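Local atomic coordinates of putative uncharacterized protein PH0594 (PDB entry 4HXF), a protein that probably cleaves peptides as a serine peptidase of the acylaminoacyl type and assembles into a self-compartmentalizing hexamer that selects its substrates through multimerization. Residues A[99-104]-A[153-158]; A[106-111]-A[119-124]; A[164-169]-A[205-210]. All coordinates share one frame; numbering follows the deposited sequence.

Contact 1 of 3, residues A[99-104]-A[153-158]; sequences KVLEAK and TFWVID. With MG (magnesium ion), chain F.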
loop_
_atom_site.group_PDB
_atom_site.type_symbol
_atom_site.label_atom_id
_atom_site.label_comp_id
_atom_site.label_asym_id
_atom_site.label_seq_id
_atom_site.Cartn_x
_atom_site.Cartn_y
_atom_site.Cartn_z
ATOM N N LYS A 99 23.901 8.098 11.603
ATOM C CA LYS A 99 24.160 7.185 10.498
ATOM C C LYS A 99 25.329 7.691 9.616
ATOM O O LYS A 99 25.352 8.854 9.279
ATOM C CB LYS A 99 22.907 7.024 9.643
ATOM C CG LYS A 99 23.031 5.844 8.663
ATOM N N VAL A 100 26.309 6.853 9.332
ATOM C CA VAL A 100 27.530 7.284 8.604
ATOM C C VAL A 100 27.476 6.751 7.208
ATOM O O VAL A 100 27.912 7.503 6.307
ATOM C CB VAL A 100 28.754 6.753 9.387
ATOM C CG1 VAL A 100 30.018 6.902 8.567
ATOM C CG2 VAL A 100 28.854 7.587 10.736
ATOM N N LEU A 101 27.033 5.530 6.976
ATOM C CA LEU A 101 27.123 4.992 5.612
ATOM C C LEU A 101 26.124 3.871 5.429
ATOM O O LEU A 101 25.970 2.998 6.300
ATOM C CB LEU A 101 28.545 4.456 5.366
ATOM C CG LEU A 101 28.929 4.223 3.890
ATOM C CD1 LEU A 101 29.169 5.554 3.114
ATOM C CD2 LEU A 101 30.162 3.346 3.853
ATOM N N GLU A 102 25.462 3.818 4.291
ATOM C CA GLU A 102 24.431 2.792 4.090
ATOM C C GLU A 102 25.102 1.923 3.174
ATOM O O GLU A 102 25.091 2.438 2.023
ATOM C CB GLU A 102 23.198 3.380 3.333
ATOM C CG GLU A 102 22.059 3.872 4.191
ATOM C CD GLU A 102 20.949 2.834 4.357
ATOM O OE1 GLU A 102 20.050 3.108 5.187
ATOM O OE2 GLU A 102 20.979 1.757 3.699
ATOM N N ALA A 103 25.373 0.662 3.660
ATOM C CA ALA A 103 26.474 -0.385 3.501
ATOM C C ALA A 103 25.959 -1.821 3.219
ATOM O O ALA A 103 26.283 -2.804 3.963
ATOM C CB ALA A 103 27.333 -0.530 4.775
ATOM N N LYS A 104 25.174 -1.980 2.193
ATOM C CA LYS A 104 25.042 -3.378 1.615
ATOM C C LYS A 104 26.366 -4.174 1.226
ATOM O O LYS A 104 27.382 -3.651 0.715
ATOM C CB LYS A 104 23.879 -3.488 0.630
ATOM C CG LYS A 104 24.024 -3.878 -0.823
ATOM C CD LYS A 104 22.561 -3.923 -1.272
ATOM N N THR A 153 35.759 -6.191 -1.528
ATOM C CA THR A 153 35.912 -4.752 -1.528
ATOM C C THR A 153 36.402 -4.272 -0.202
ATOM O O THR A 153 36.017 -4.788 0.847
ATOM C CB THR A 153 34.506 -4.080 -1.885
ATOM O OG1 THR A 153 33.583 -4.343 -0.783
ATOM C CG2 THR A 153 34.016 -4.553 -3.261
ATOM N N PHE A 154 37.250 -3.281 -0.267
ATOM C CA PHE A 154 37.850 -2.704 0.892
ATOM C C PHE A 154 37.608 -1.201 0.869
ATOM O O PHE A 154 37.849 -0.563 -0.198
ATOM C CB PHE A 154 39.359 -2.913 0.937
ATOM C CG PHE A 154 39.772 -4.377 1.038
ATOM C CD1 PHE A 154 39.765 -5.200 -0.090
ATOM C CD2 PHE A 154 40.094 -4.898 2.237
ATOM C CE1 PHE A 154 40.116 -6.526 0.027
ATOM C CE2 PHE A 154 40.464 -6.251 2.340
ATOM C CZ PHE A 154 40.424 -7.054 1.229
ATOM N N TRP A 155 36.987 -0.683 1.942
ATOM C CA TRP A 155 36.680 0.732 2.005
ATOM C C TRP A 155 37.284 1.328 3.241
ATOM O O TRP A 155 37.038 0.837 4.349
ATOM C CB TRP A 155 35.168 0.963 2.097
ATOM C CG TRP A 155 34.297 0.482 0.940
ATOM C CD1 TRP A 155 34.638 0.204 -0.325
ATOM C CD2 TRP A 155 32.820 0.428 0.929
ATOM N NE1 TRP A 155 33.537 -0.192 -1.066
ATOM C CE2 TRP A 155 32.436 -0.048 -0.389
ATOM C CE3 TRP A 155 31.816 0.675 1.870
ATOM C CZ2 TRP A 155 31.070 -0.295 -0.741
ATOM C CZ3 TRP A 155 30.459 0.429 1.505
ATOM C CH2 TRP A 155 30.108 -0.037 0.228
ATOM N N VAL A 156 37.962 2.436 3.127
ATOM C CA VAL A 156 38.342 3.225 4.305
ATOM C C VAL A 156 37.311 4.363 4.415
ATOM O O VAL A 156 37.116 5.182 3.496
ATOM C CB VAL A 156 39.697 3.815 4.158
ATOM C CG1 VAL A 156 40.055 4.696 5.351
ATOM C CG2 VAL A 156 40.762 2.665 3.900
ATOM N N ILE A 157 36.648 4.400 5.555
ATOM C CA ILE A 157 35.556 5.331 5.831
ATOM C C ILE A 157 35.955 6.332 6.878
ATOM O O ILE A 157 36.382 5.995 8.002
ATOM C CB ILE A 157 34.285 4.588 6.292
ATOM C CG1 ILE A 157 33.810 3.535 5.284
ATOM C CG2 ILE A 157 33.077 5.550 6.569
ATOM C CD1 ILE A 157 32.941 2.478 5.936
ATOM N N ASP A 158 35.819 7.620 6.545
ATOM C CA ASP A 158 35.956 8.702 7.496
ATOM C C ASP A 158 34.626 8.853 8.237
ATOM O O ASP A 158 33.621 9.194 7.608
ATOM C CB ASP A 158 36.327 10.011 6.848
ATOM C CG ASP A 158 36.285 11.141 7.808
ATOM O OD1 ASP A 158 36.403 10.892 9.059
ATOM O OD2 ASP A 158 36.197 12.340 7.390
HETATM MG MG MG F . 25.001 10.661 8.157
HETATM O O HOH W 1 24.911 9.436 6.456
HETATM O O HOH W 2 25.198 11.851 9.821
HETATM O O HOH W 3 23.021 10.530 8.469
HETATM O O HOH W 4 24.697 12.226 6.804
#

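Contact 2 of 3, residues A[106-111]-A[119-124]; sequences IRSIEW and LAVGFK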
loop_
_atom_site.group_PDB
_atom_site.type_symbol
_atom_site.label_atom_id
_atom_site.label_comp_id
_atom_site.label_asym_id
_atom_site.label_seq_id
_atom_site.Cartn_x
_atom_site.Cartn_y
_atom_site.Cartn_z
ATOM N N ILE A 106 28.530 -5.474 3.388
ATOM C CA ILE A 106 29.657 -5.273 4.268
ATOM C C ILE A 106 29.694 -6.388 5.215
ATOM O O ILE A 106 28.640 -6.726 5.743
ATOM C CB ILE A 106 29.508 -3.927 5.061
ATOM C CG1 ILE A 106 29.645 -2.787 4.060
ATOM C CG2 ILE A 106 30.544 -3.854 6.184
ATOM C CD1 ILE A 106 30.918 -2.833 3.193
ATOM N N ARG A 107 30.840 -7.020 5.376
ATOM C CA ARG A 107 31.053 -8.172 6.237
ATOM C C ARG A 107 31.787 -7.822 7.543
ATOM O O ARG A 107 31.764 -8.582 8.523
ATOM C CB ARG A 107 31.789 -9.295 5.532
ATOM C CG ARG A 107 31.015 -9.934 4.359
ATOM C CD ARG A 107 31.633 -11.219 3.816
ATOM N NE ARG A 107 30.753 -11.803 2.768
ATOM C CZ ARG A 107 31.148 -12.241 1.538
ATOM N NH1 ARG A 107 32.404 -12.112 1.176
ATOM N NH2 ARG A 107 30.256 -12.808 0.681
ATOM N N SER A 108 32.597 -6.758 7.536
ATOM C CA SER A 108 33.444 -6.456 8.721
ATOM C C SER A 108 33.632 -4.957 8.813
ATOM O O SER A 108 33.761 -4.313 7.793
ATOM C CB SER A 108 34.831 -7.093 8.793
ATOM O OG SER A 108 35.761 -6.792 7.711
ATOM N N ILE A 109 33.776 -4.480 10.054
ATOM C CA ILE A 109 34.165 -3.093 10.351
ATOM C C ILE A 109 35.192 -3.081 11.462
ATOM O O ILE A 109 35.036 -3.813 12.417
ATOM C CB ILE A 109 33.009 -2.080 10.699
ATOM C CG1 ILE A 109 32.019 -2.679 11.725
ATOM C CG2 ILE A 109 32.225 -1.737 9.385
ATOM C CD1 ILE A 109 31.045 -1.611 12.253
ATOM N N GLU A 110 36.221 -2.272 11.332
ATOM C CA GLU A 110 37.291 -2.149 12.337
ATOM C C GLU A 110 37.799 -0.725 12.425
ATOM O O GLU A 110 38.162 -0.109 11.365
ATOM C CB GLU A 110 38.520 -3.068 11.934
ATOM C CG GLU A 110 39.706 -3.061 12.812
ATOM C CD GLU A 110 41.068 -3.705 12.269
ATOM O OE1 GLU A 110 41.216 -4.080 11.173
ATOM O OE2 GLU A 110 42.015 -3.688 13.047
ATOM N N TRP A 111 37.948 -0.206 13.658
ATOM C CA TRP A 111 38.585 1.128 13.793
ATOM C C TRP A 111 40.026 1.147 13.528
ATOM O O TRP A 111 40.792 0.261 14.006
ATOM C CB TRP A 111 38.402 1.625 15.214
ATOM C CG TRP A 111 37.015 2.017 15.570
ATOM C CD1 TRP A 111 36.112 1.318 16.321
ATOM C CD2 TRP A 111 36.368 3.287 15.234
ATOM N NE1 TRP A 111 34.942 2.052 16.485
ATOM C CE2 TRP A 111 35.075 3.274 15.889
ATOM C CE3 TRP A 111 36.731 4.384 14.490
ATOM C CZ2 TRP A 111 34.156 4.310 15.755
ATOM C CZ3 TRP A 111 35.819 5.446 14.387
ATOM C CH2 TRP A 111 34.586 5.450 15.011
ATOM N N LEU A 119 37.893 0.683 8.714
ATOM C CA LEU A 119 38.032 -0.175 7.552
ATOM C C LEU A 119 36.851 -1.060 7.434
ATOM O O LEU A 119 36.551 -1.795 8.393
ATOM C CB LEU A 119 39.291 -1.025 7.677
ATOM C CG LEU A 119 39.550 -2.119 6.600
ATOM C CD1 LEU A 119 39.644 -1.489 5.190
ATOM C CD2 LEU A 119 40.730 -3.059 6.953
ATOM N N ALA A 120 36.152 -1.047 6.307
ATOM C CA ALA A 120 35.036 -1.981 6.042
ATOM C C ALA A 120 35.479 -2.901 4.936
ATOM O O ALA A 120 35.958 -2.469 3.865
ATOM C CB ALA A 120 33.794 -1.221 5.644
ATOM N N VAL A 121 35.179 -4.183 5.049
ATOM C CA VAL A 121 35.457 -5.182 4.051
ATOM C C VAL A 121 34.152 -5.808 3.677
ATOM O O VAL A 121 33.333 -6.128 4.534
ATOM C CB VAL A 121 36.461 -6.200 4.566
ATOM C CG1 VAL A 121 36.754 -7.288 3.443
ATOM C CG2 VAL A 121 37.718 -5.550 5.137
ATOM N N GLY A 122 33.910 -5.868 2.382
ATOM C CA GLY A 122 32.670 -6.381 1.849
ATOM C C GLY A 122 32.889 -7.083 0.548
ATOM O O GLY A 122 33.943 -7.635 0.268
ATOM N N PHE A 123 31.840 -7.135 -0.292
ATOM C CA PHE A 123 31.962 -7.852 -1.550
ATOM C C PHE A 123 31.033 -7.234 -2.610
ATOM O O PHE A 123 30.088 -6.458 -2.227
ATOM C CB PHE A 123 31.651 -9.329 -1.383
ATOM C CG PHE A 123 30.255 -9.618 -0.926
ATOM C CD1 PHE A 123 29.909 -9.631 0.432
ATOM C CD2 PHE A 123 29.250 -9.843 -1.858
ATOM C CE1 PHE A 123 28.561 -9.928 0.830
ATOM C CE2 PHE A 123 27.944 -10.130 -1.470
ATOM C CZ PHE A 123 27.607 -10.189 -0.138
ATOM N N LYS A 124 31.272 -7.578 -3.885
ATOM C CA LYS A 124 30.445 -7.145 -4.960
ATOM C C LYS A 124 30.375 -8.267 -5.959
ATOM O O LYS A 124 31.355 -8.983 -6.138
ATOM C CB LYS A 124 30.953 -5.858 -5.621
ATOM C CG LYS A 124 32.349 -5.813 -6.212
ATOM C CD LYS A 124 32.488 -4.517 -7.069
ATOM C CE LYS A 124 33.904 -3.960 -7.286
ATOM N NZ LYS A 124 35.036 -4.888 -7.058
HETATM O O HOH W 5 34.106 -9.604 2.329
HETATM O O HOH W 6 36.925 -4.648 8.690
#

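Contact 3 of 3, residues A[164-169]-A[205-210]; sequences VIEQFE and WKDGEE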
loop_
_atom_site.group_PDB
_atom_site.type_symbol
_atom_site.label_atom_id
_atom_site.label_comp_id
_atom_site.label_asym_id
_atom_site.label_seq_id
_atom_site.Cartn_x
_atom_site.Cartn_y
_atom_site.Cartn_z
ATOM N N VAL A 164 33.677 7.486 2.029
ATOM C CA VAL A 164 34.658 6.464 1.675
ATOM C C VAL A 164 35.789 7.346 1.090
ATOM O O VAL A 164 35.608 8.074 0.041
ATOM C CB VAL A 164 34.097 5.471 0.649
ATOM C CG1 VAL A 164 35.315 4.663 0.065
ATOM C CG2 VAL A 164 32.969 4.577 1.191
ATOM N N ILE A 165 36.950 7.274 1.688
ATOM C CA ILE A 165 38.117 8.053 1.305
ATOM C C ILE A 165 39.146 7.235 0.490
ATOM O O ILE A 165 39.985 7.822 -0.201
ATOM C CB ILE A 165 38.743 8.827 2.432
ATOM C CG1 ILE A 165 39.345 7.937 3.436
ATOM C CG2 ILE A 165 37.748 9.897 3.016
ATOM C CD1 ILE A 165 39.980 8.720 4.598
ATOM N N GLU A 166 39.089 5.910 0.576
ATOM C CA GLU A 166 39.901 5.058 -0.279
ATOM C C GLU A 166 39.128 3.811 -0.452
ATOM O O GLU A 166 38.405 3.354 0.447
ATOM C CB GLU A 166 41.161 4.636 0.477
ATOM C CG GLU A 166 42.089 5.683 0.962
ATOM C CD GLU A 166 43.127 6.092 -0.051
ATOM O OE1 GLU A 166 43.971 6.936 0.319
ATOM O OE2 GLU A 166 43.061 5.623 -1.222
ATOM N N GLN A 167 39.288 3.217 -1.623
ATOM C CA GLN A 167 38.663 1.945 -1.863
ATOM C C GLN A 167 39.484 1.136 -2.834
ATOM O O GLN A 167 40.194 1.711 -3.722
ATOM C CB GLN A 167 37.302 2.104 -2.423
ATOM C CG GLN A 167 37.159 2.765 -3.739
ATOM C CD GLN A 167 35.708 3.160 -3.903
ATOM O OE1 GLN A 167 34.843 2.287 -4.170
ATOM N NE2 GLN A 167 35.404 4.449 -3.629
ATOM N N PHE A 168 39.394 -0.189 -2.719
ATOM C CA PHE A 168 40.059 -1.075 -3.684
ATOM C C PHE A 168 39.386 -2.436 -3.617
ATOM O O PHE A 168 38.639 -2.733 -2.703
ATOM C CB PHE A 168 41.579 -1.207 -3.496
ATOM C CG PHE A 168 42.044 -1.661 -2.126
ATOM C CD1 PHE A 168 42.177 -0.746 -1.059
ATOM C CD2 PHE A 168 42.375 -3.001 -1.865
ATOM C CE1 PHE A 168 42.528 -1.176 0.225
ATOM C CE2 PHE A 168 42.731 -3.416 -0.590
ATOM C CZ PHE A 168 42.845 -2.527 0.400
ATOM N N GLU A 169 39.685 -3.241 -4.621
ATOM C CA GLU A 169 39.137 -4.609 -4.729
ATOM C C GLU A 169 40.242 -5.652 -4.813
ATOM O O GLU A 169 41.394 -5.369 -5.223
ATOM C CB GLU A 169 38.170 -4.717 -5.893
ATOM C CG GLU A 169 38.742 -5.047 -7.224
ATOM C CD GLU A 169 37.607 -5.243 -8.281
ATOM O OE1 GLU A 169 37.668 -6.202 -9.046
ATOM O OE2 GLU A 169 36.672 -4.457 -8.286
ATOM N N TRP A 205 49.337 -2.499 2.314
ATOM C CA TRP A 205 48.666 -1.506 1.441
ATOM C C TRP A 205 48.594 -0.173 2.152
ATOM O O TRP A 205 48.275 -0.067 3.335
ATOM C CB TRP A 205 47.287 -2.013 1.054
ATOM C CG TRP A 205 46.611 -1.309 -0.078
ATOM C CD1 TRP A 205 46.447 -1.733 -1.401
ATOM C CD2 TRP A 205 45.894 -0.029 0.010
ATOM N NE1 TRP A 205 45.735 -0.824 -2.094
ATOM C CE2 TRP A 205 45.373 0.222 -1.311
ATOM C CE3 TRP A 205 45.586 0.810 1.024
ATOM C CZ2 TRP A 205 44.599 1.341 -1.608
ATOM C CZ3 TRP A 205 44.823 1.992 0.726
ATOM C CH2 TRP A 205 44.336 2.232 -0.561
ATOM N N LYS A 206 48.964 0.891 1.448
ATOM C CA LYS A 206 48.722 2.238 1.937
ATOM C C LYS A 206 48.608 3.220 0.746
ATOM O O LYS A 206 49.422 3.210 -0.180
ATOM C CB LYS A 206 49.864 2.690 2.830
ATOM C CG LYS A 206 49.629 4.071 3.492
ATOM C CD LYS A 206 50.691 4.246 4.561
ATOM C CE LYS A 206 50.677 5.594 5.255
ATOM N NZ LYS A 206 51.670 5.482 6.374
ATOM N N ASP A 207 47.601 4.077 0.810
ATOM C CA ASP A 207 47.485 5.209 -0.130
ATOM C C ASP A 207 47.569 4.791 -1.560
ATOM O O ASP A 207 48.250 5.428 -2.380
ATOM C CB ASP A 207 48.568 6.272 0.264
ATOM C CG ASP A 207 48.229 6.966 1.593
ATOM O OD1 ASP A 207 47.004 7.098 1.834
ATOM O OD2 ASP A 207 49.135 7.259 2.413
ATOM N N GLY A 208 46.938 3.646 -1.859
ATOM C CA GLY A 208 46.823 3.170 -3.219
ATOM C C GLY A 208 47.982 2.416 -3.780
ATOM O O GLY A 208 47.972 2.072 -4.933
ATOM N N GLU A 209 48.997 2.166 -2.972
ATOM C CA GLU A 209 50.148 1.372 -3.374
ATOM C C GLU A 209 50.273 0.214 -2.411
ATOM O O GLU A 209 49.790 0.317 -1.282
ATOM C CB GLU A 209 51.398 2.232 -3.166
ATOM C CG GLU A 209 51.307 3.513 -3.959
ATOM C CD GLU A 209 52.661 4.143 -4.117
ATOM O OE1 GLU A 209 53.164 4.136 -5.268
ATOM O OE2 GLU A 209 53.226 4.592 -3.078
ATOM N N GLU A 210 50.917 -0.855 -2.848
ATOM C CA GLU A 210 51.100 -2.052 -1.995
ATOM C C GLU A 210 52.453 -2.666 -2.236
ATOM O O GLU A 210 53.084 -2.466 -3.292
ATOM C CB GLU A 210 49.984 -3.136 -2.229
ATOM C CG GLU A 210 50.073 -3.850 -3.527
ATOM C CD GLU A 210 48.883 -4.748 -3.820
ATOM O OE1 GLU A 210 49.002 -5.351 -4.893
ATOM O OE2 GLU A 210 47.972 -4.920 -2.976
#

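Contact 1 of 3, residues A[99-104]-A[153-158]
L101 reaches across from one blade of the beta-propeller to W155 and I157 of the next, where strand 97-102, the last of its four-stranded sheet, lies over strand 151-158; the axes of segments 99-102 and 153-158 come within 8.5 Å. The side-chain contacts are apolar. A classic beta bulge sets V100 and L101 both against I87, and both side chains then point at the neighbouring blade. In L101, CG stands anti to the backbone N (chi1 -164°), and its CD2 branch does the touching: it lies 3.6 Å from I157 CD1 and 3.7 Å from W155 CE3. The methyl comes up to the indole obliquely, next to CE3 and CZ3 of the six-membered ring. I157 divides its two branches between two partners. Its CG1 is anti to the carbonyl carbon (chi1 -57°), and CD1 meets L101, while CG2 packs 3.9 Å from V100 CG1. D158 at the strand end turns its carboxylate elsewhere, to a salt bridge with R116. Just before the bulge the backbone serves a metal: K99 O binds a magnesium ion at 2.2 Å, and four waters together with E162 OE1 supply its other five ligands.

Contact 2 of 3, residues A[106-111]-A[119-124]
R107 N and S108 N both donate to V121 O, at 2.8 and 3.2 Å, the signature of a classic beta bulge. Beyond it V121 N returns a bond to S108 O, and E110 and L119 form the next hydrogen-bonded pair, with L119 N 2.8 Å from E110 O. A water bridges the two strands on the side of S108: it lies 2.6 Å from S108 OG and donates to L119 O. S108 OG sits between the backbone N and the carbonyl carbon (chi1 59°), 3.3 Å from V121 CB. A second water links R107 NH1 to G122 O, and NH1 also forms a salt bridge with E150. The extended R107 chain carries its guanidinium over one face of the F123 ring, planes 21° apart, though the modelled spacing is doubtfully short. Elsewhere the packing is apolar: I106 CD1 and I109 CG2 each lie 4.1 Å from A120 CB. I106 CD1 also lies 4.2 Å from G122 CA, a close approach that the lack of a side chain on G122 allows. The two antiparallel strands make a bulged beta hairpin, the first half of a four-stranded propeller blade.

Contact 3 of 3, residues A[164-169]-A[205-210]
E166 OE1 forms a salt bridge with K345 NZ of the second subunit and lies only 3.4 Å from D207 OD1, two acceptors of like charge with no hydrogen bond between them. D207 OD1 has a long, weak ion pair with the same lysine, which probably offsets the repulsion. A bend at chi2 (-88°) turns CD of E166 out of line with the rest of the chain; its other oxygen, OE2, lies at the edge of the W205 indole, near the ring plane and 3.7 Å from CH2, and carboxylate and ring stand 87° apart.

The main apolar element is a face-to-face stack of F168 on W205. The phenyl ring and the five-membered ring have centroids 3.8 Å apart and planes at 19°, and F168 CE1 lies 3.4 Å above the indole plane, over its centre. Against the opposite face of the indole rests the type I' turn K206-E209, with G208 N 3.2 Å above the plane towards the rim. K206 and E209 bond to each other in both directions, K206 N to E209 O and E209 N to K206 O, and close this turn beneath the ring. An alanine in place of W205 would probably strip F168 of its stack on this side and open a gap between it and the turn.

F168 also stacks with F154 and touches I183 and V185, so strand 163-171, the outermost of its propeller blade, lies against strands 182-188 and 200-206 of the next blade, while I165 beside the contact packs on I342 of the second subunit.

The three contacts run through one propeller blade and out to its two neighbours. Contact 2 is the inner hairpin of the blade, contact 1 joins it to the preceding blade and contact 3 to the following one. Centres of contacts 1 and 2 are about 7 Å apart, and a probable hydrogen bond links W155 N to A120 O at 2.8 Å; contact 3 lies about 14 Å from contact 1, centre to centre, linked to it by a probable hydrogen bond from I165 N to V156 O, 2.8 Å. Contacts 1 and 3 also meet the second subunit. None holds a residue of the inhibitor pocket around S466 and H578, but contact 1 holds a magnesium ligand.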